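Local coordinates for hypothetical protein Rv2632c/MT2708 (Mycobacterium tuberculosis, PDB 2FGG) that is of unknown function but belongs to the Rv2632c-like family together with Rv1738, folding as a three-stranded antiparallel sheet with one long helix, at residues A[13-26]-A[56-68]. Residues are numbered along the deposited sequence; the frame is centred on the assembly and turned at random.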
loop_
_atom_site.group_PDB
_atom_site.type_symbol
_atom_site.label_atom_id
_atom_site.label_comp_id
_atom_site.label_asym_id
_atom_site.label_seq_id
_atom_site.Cartn_x
_atom_site.Cartn_y
_atom_site.Cartn_z
ATOM N N ILE A 13 6.355 -6.403 3.022
ATOM C CA ILE A 13 5.693 -5.129 3.134
ATOM C C ILE A 13 5.364 -4.972 4.612
ATOM O O ILE A 13 4.720 -5.838 5.201
ATOM C CB ILE A 13 4.434 -5.078 2.246
ATOM C CG1 ILE A 13 4.839 -5.127 0.772
ATOM C CG2 ILE A 13 3.623 -3.818 2.507
ATOM C CD1 ILE A 13 3.759 -5.624 -0.126
ATOM N N ASP A 14 5.845 -3.883 5.203
ATOM C CA ASP A 14 5.665 -3.603 6.622
ATOM C C ASP A 14 4.426 -2.733 6.831
ATOM O O ASP A 14 4.426 -1.561 6.459
ATOM C CB ASP A 14 6.903 -2.889 7.174
ATOM C CG ASP A 14 8.157 -3.772 7.168
ATOM O OD1 ASP A 14 8.081 -4.956 7.558
ATOM O OD2 ASP A 14 9.236 -3.269 6.793
ATOM N N VAL A 15 3.381 -3.305 7.430
ATOM C CA VAL A 15 2.118 -2.583 7.653
ATOM C C VAL A 15 2.004 -2.087 9.088
ATOM O O VAL A 15 2.210 -2.848 10.024
ATOM C CB VAL A 15 0.868 -3.451 7.333
ATOM C CG1 VAL A 15 -0.405 -2.611 7.419
ATOM C CG2 VAL A 15 0.984 -4.081 5.966
ATOM N N LEU A 16 1.681 -0.804 9.238
ATOM C CA LEU A 16 1.369 -0.208 10.529
ATOM C C LEU A 16 -0.084 0.249 10.529
ATOM O O LEU A 16 -0.515 0.920 9.601
ATOM C CB LEU A 16 2.301 0.977 10.799
ATOM C CG LEU A 16 2.027 1.929 11.971
ATOM C CD1 LEU A 16 2.299 1.272 13.318
ATOM C CD2 LEU A 16 2.851 3.193 11.830
ATOM N N ILE A 17 -0.838 -0.132 11.559
ATOM C CA ILE A 17 -2.212 0.350 11.748
ATOM C C ILE A 17 -2.305 1.174 13.027
ATOM O O ILE A 17 -2.087 0.649 14.113
ATOM C CB ILE A 17 -3.249 -0.802 11.839
ATOM C CG1 ILE A 17 -3.104 -1.785 10.677
ATOM C CG2 ILE A 17 -4.672 -0.251 11.894
ATOM C CD1 ILE A 17 -2.334 -3.035 11.036
ATOM N N GLU A 18 -2.629 2.456 12.894
ATOM C CA GLU A 18 -2.820 3.328 14.052
ATOM C C GLU A 18 -4.271 3.757 14.129
ATOM O O GLU A 18 -4.835 4.224 13.141
ATOM C CB GLU A 18 -1.958 4.585 13.960
ATOM C CG GLU A 18 -0.499 4.374 13.649
ATOM C CD GLU A 18 0.226 5.693 13.482
ATOM O OE1 GLU A 18 0.332 6.172 12.331
ATOM O OE2 GLU A 18 0.667 6.263 14.506
ATOM N N GLU A 19 -4.864 3.613 15.309
ATOM C CA GLU A 19 -6.264 3.967 15.524
ATOM C C GLU A 19 -6.335 5.202 16.420
ATOM O O GLU A 19 -5.909 5.162 17.577
ATOM C CB GLU A 19 -7.017 2.780 16.128
ATOM C CG GLU A 19 -6.997 1.536 15.240
ATOM C CD GLU A 19 -6.914 0.244 16.028
ATOM O OE1 GLU A 19 -5.985 -0.549 15.766
ATOM O OE2 GLU A 19 -7.769 0.021 16.913
ATOM N N HIS A 20 -6.878 6.292 15.878
ATOM C CA HIS A 20 -6.712 7.622 16.486
ATOM C C HIS A 20 -7.471 7.922 17.810
ATOM O O HIS A 20 -6.789 8.080 18.825
ATOM C CB HIS A 20 -6.817 8.757 15.442
ATOM C CG HIS A 20 -5.684 8.799 14.451
ATOM N ND1 HIS A 20 -4.983 9.955 14.170
ATOM C CD2 HIS A 20 -5.142 7.835 13.666
ATOM C CE1 HIS A 20 -4.061 9.701 13.259
ATOM N NE2 HIS A 20 -4.137 8.422 12.934
ATOM N N ASP A 21 -8.814 8.007 17.883
ATOM C CA ASP A 21 -9.840 7.832 16.830
ATOM C C ASP A 21 -10.111 9.146 16.039
ATOM O O ASP A 21 -9.448 10.156 16.307
ATOM C CB ASP A 21 -11.136 7.312 17.485
ATOM C CG ASP A 21 -11.256 5.782 17.459
ATOM O OD1 ASP A 21 -12.030 5.241 18.280
ATOM O OD2 ASP A 21 -10.597 5.119 16.622
ATOM N N GLU A 22 -11.077 9.187 15.100
ATOM C CA GLU A 22 -12.192 8.218 14.909
ATOM C C GLU A 22 -12.005 6.808 14.263
ATOM O O GLU A 22 -12.766 5.916 14.649
ATOM C CB GLU A 22 -13.460 8.911 14.343
ATOM C CG GLU A 22 -13.549 9.030 12.807
ATOM C CD GLU A 22 -13.287 10.442 12.281
ATOM O OE1 GLU A 22 -12.927 10.571 11.090
ATOM O OE2 GLU A 22 -13.452 11.421 13.047
ATOM N N ARG A 23 -11.098 6.530 13.314
ATOM C CA ARG A 23 -10.203 7.370 12.487
ATOM C C ARG A 23 -8.917 6.567 12.383
ATOM O O ARG A 23 -7.846 7.042 12.742
ATOM C CB ARG A 23 -9.894 8.767 13.029
ATOM C CG ARG A 23 -9.847 9.897 11.983
ATOM C CD ARG A 23 -9.822 9.400 10.526
ATOM N NE ARG A 23 -10.599 10.287 9.654
ATOM C CZ ARG A 23 -11.091 9.954 8.461
ATOM N NH1 ARG A 23 -10.897 8.739 7.963
ATOM N NH2 ARG A 23 -11.787 10.843 7.759
ATOM N N THR A 24 -9.040 5.334 11.908
ATOM C CA THR A 24 -7.908 4.420 11.822
ATOM C C THR A 24 -7.158 4.522 10.483
ATOM O O THR A 24 -7.766 4.576 9.416
ATOM C CB THR A 24 -8.310 2.959 12.213
ATOM O OG1 THR A 24 -7.639 2.012 11.374
ATOM C CG2 THR A 24 -9.815 2.748 12.118
ATOM N N ARG A 25 -5.831 4.568 10.565
ATOM C CA ARG A 25 -4.973 4.753 9.396
ATOM C C ARG A 25 -3.944 3.643 9.269
ATOM O O ARG A 25 -3.312 3.254 10.241
ATOM C CB ARG A 25 -4.245 6.097 9.469
ATOM C CG ARG A 25 -3.346 6.391 8.272
ATOM C CD ARG A 25 -1.973 6.874 8.721
ATOM N NE ARG A 25 -1.986 8.276 9.124
ATOM C CZ ARG A 25 -1.097 8.837 9.941
ATOM N NH1 ARG A 25 -0.110 8.118 10.466
ATOM N NH2 ARG A 25 -1.206 10.123 10.246
ATOM N N ALA A 26 -3.777 3.144 8.054
ATOM C CA ALA A 26 -2.748 2.160 7.775
ATOM C C ALA A 26 -1.715 2.696 6.796
ATOM O O ALA A 26 -2.036 3.434 5.863
ATOM C CB ALA A 26 -3.349 0.868 7.264
ATOM N N GLY A 56 -12.465 -1.430 10.881
ATOM C CA GLY A 56 -11.661 -0.243 10.606
ATOM C C GLY A 56 -10.240 -0.552 10.159
ATOM O O GLY A 56 -9.727 0.082 9.243
ATOM N N ASP A 57 -9.614 -1.531 10.810
ATOM C CA ASP A 57 -8.248 -1.957 10.498
ATOM C C ASP A 57 -8.141 -2.544 9.109
ATOM O O ASP A 57 -7.300 -2.120 8.319
ATOM C CB ASP A 57 -7.754 -3.005 11.500
ATOM C CG ASP A 57 -7.565 -2.452 12.890
ATOM O OD1 ASP A 57 -7.766 -1.236 13.105
ATOM O OD2 ASP A 57 -7.234 -3.258 13.782
ATOM N N GLU A 58 -8.983 -3.527 8.808
ATOM C CA GLU A 58 -8.940 -4.184 7.499
ATOM C C GLU A 58 -9.326 -3.264 6.331
ATOM O O GLU A 58 -8.819 -3.424 5.223
ATOM C CB GLU A 58 -9.776 -5.472 7.499
ATOM C CG GLU A 58 -11.273 -5.275 7.651
ATOM C CD GLU A 58 -12.003 -6.530 8.066
ATOM O OE1 GLU A 58 -11.352 -7.540 8.389
ATOM O OE2 GLU A 58 -13.242 -6.507 8.091
ATOM N N LEU A 59 -10.215 -2.305 6.573
ATOM C CA LEU A 59 -10.550 -1.312 5.556
ATOM C C LEU A 59 -9.390 -0.351 5.310
ATOM O O LEU A 59 -9.128 0.034 4.172
ATOM C CB LEU A 59 -11.811 -0.533 5.940
ATOM C CG LEU A 59 -12.340 0.545 4.987
ATOM C CD1 LEU A 59 -12.405 0.058 3.550
ATOM C CD2 LEU A 59 -13.706 1.039 5.443
ATOM N N ALA A 60 -8.706 0.044 6.377
ATOM C CA ALA A 60 -7.539 0.896 6.254
ATOM C C ALA A 60 -6.438 0.167 5.504
ATOM O O ALA A 60 -5.814 0.742 4.626
ATOM C CB ALA A 60 -7.053 1.333 7.605
ATOM N N ILE A 61 -6.199 -1.093 5.850
ATOM C CA ILE A 61 -5.171 -1.881 5.181
ATOM C C ILE A 61 -5.504 -2.028 3.700
ATOM O O ILE A 61 -4.642 -1.854 2.848
ATOM C CB ILE A 61 -5.000 -3.277 5.815
ATOM C CG1 ILE A 61 -4.527 -3.162 7.264
ATOM C CG2 ILE A 61 -3.990 -4.092 5.041
ATOM C CD1 ILE A 61 -4.563 -4.481 8.010
ATOM N N ALA A 62 -6.759 -2.334 3.394
ATOM C CA ALA A 62 -7.197 -2.462 2.016
ATOM C C ALA A 62 -6.908 -1.186 1.220
ATOM O O ALA A 62 -6.401 -1.247 0.111
ATOM C CB ALA A 62 -8.677 -2.830 1.961
ATOM N N ARG A 63 -7.224 -0.032 1.787
ATOM C CA ARG A 63 -6.972 1.249 1.115
ATOM C C ARG A 63 -5.476 1.561 0.996
ATOM O O ARG A 63 -5.032 2.114 -0.010
ATOM C CB ARG A 63 -7.718 2.373 1.819
ATOM C CG ARG A 63 -9.203 2.138 1.843
ATOM C CD ARG A 63 -9.957 3.214 2.558
ATOM N NE ARG A 63 -11.331 3.241 2.072
ATOM C CZ ARG A 63 -12.377 3.642 2.777
ATOM N NH1 ARG A 63 -12.218 4.055 4.022
ATOM N NH2 ARG A 63 -13.586 3.617 2.237
ATOM N N ALA A 64 -4.706 1.187 2.013
ATOM C CA ALA A 64 -3.263 1.322 1.967
ATOM C C ALA A 64 -2.655 0.483 0.847
ATOM O O ALA A 64 -1.791 0.951 0.132
ATOM C CB ALA A 64 -2.654 0.964 3.297
ATOM N N LEU A 65 -3.103 -0.754 0.691
ATOM C CA LEU A 65 -2.546 -1.651 -0.326
ATOM C C LEU A 65 -2.931 -1.240 -1.749
ATOM O O LEU A 65 -2.133 -1.395 -2.665
ATOM C CB LEU A 65 -2.957 -3.102 -0.052
ATOM C CG LEU A 65 -2.441 -3.759 1.233
ATOM C CD1 LEU A 65 -2.996 -5.162 1.347
ATOM C CD2 LEU A 65 -0.912 -3.773 1.335
ATOM N N SER A 66 -4.153 -0.731 -1.915
ATOM C CA SER A 66 -4.620 -0.137 -3.167
ATOM C C SER A 66 -3.738 1.011 -3.572
ATOM O O SER A 66 -3.385 1.143 -4.737
ATOM C CB SER A 66 -6.036 0.429 -3.025
ATOM O OG SER A 66 -6.928 -0.548 -2.553
ATOM N N ASP A 67 -3.428 1.870 -2.608
ATOM C CA ASP A 67 -2.589 3.031 -2.841
ATOM C C ASP A 67 -1.236 2.559 -3.356
ATOM O O ASP A 67 -0.740 3.051 -4.361
ATOM C CB ASP A 67 -2.421 3.826 -1.547
ATOM C CG ASP A 67 -1.661 5.115 -1.749
ATOM O OD1 ASP A 67 -1.602 5.591 -2.900
ATOM O OD2 ASP A 67 -1.128 5.671 -0.765
ATOM N N LEU A 68 -0.656 1.586 -2.669
ATOM C CA LEU A 68 0.656 1.091 -3.011
ATOM C C LEU A 68 0.615 0.380 -4.360
ATOM O O LEU A 68 1.521 0.560 -5.175
ATOM C CB LEU A 68 1.187 0.185 -1.903
ATOM C CG LEU A 68 2.586 -0.417 -2.034
ATOM C CD1 LEU A 68 3.670 0.647 -2.081
ATOM C CD2 LEU A 68 2.825 -1.368 -0.892
#
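I13 opens the contact, its CG2 lying 4.3 Å from CD2 of L68. Two residues on, V15 brings CG1 against CG1 of I61, the two side chains crossing at about a right angle. I17 follows on the same face: CG1 and CD1 pack on I61, CG1 3.9 Å from I61 CG1, while CG2, held anti to the backbone N, meets the carboxylate of D57, 3.5 Å from OD1. E19 then brings like charges together, its OE1 3.3 Å from D57 OD1 with the carboxylate planes 59° apart; the proximity may favour protonation of one acid. Beyond the hairpin turn, T24 lays CG2 over the backbone of G56, 3.8 Å from its CA. A26 sits flat against the helix, CB 3.7 Å from A60 CB and with A64 CB beside it. The closest approach of axes, 6.9 Å for strand 24-26 and 9.2 Å for strand 14-19, is consistent with the small residues G56, A60 and A64 facing strand 24-26; no hydrogen bond joins the segments. This is a helix lying across one face of an antiparallel sheet: strand 24-32 is central, 14-19 and 35-43 flank it, and R63 and D67 hydrogen-bond to L42 and V40, respectively, of strand 35-43.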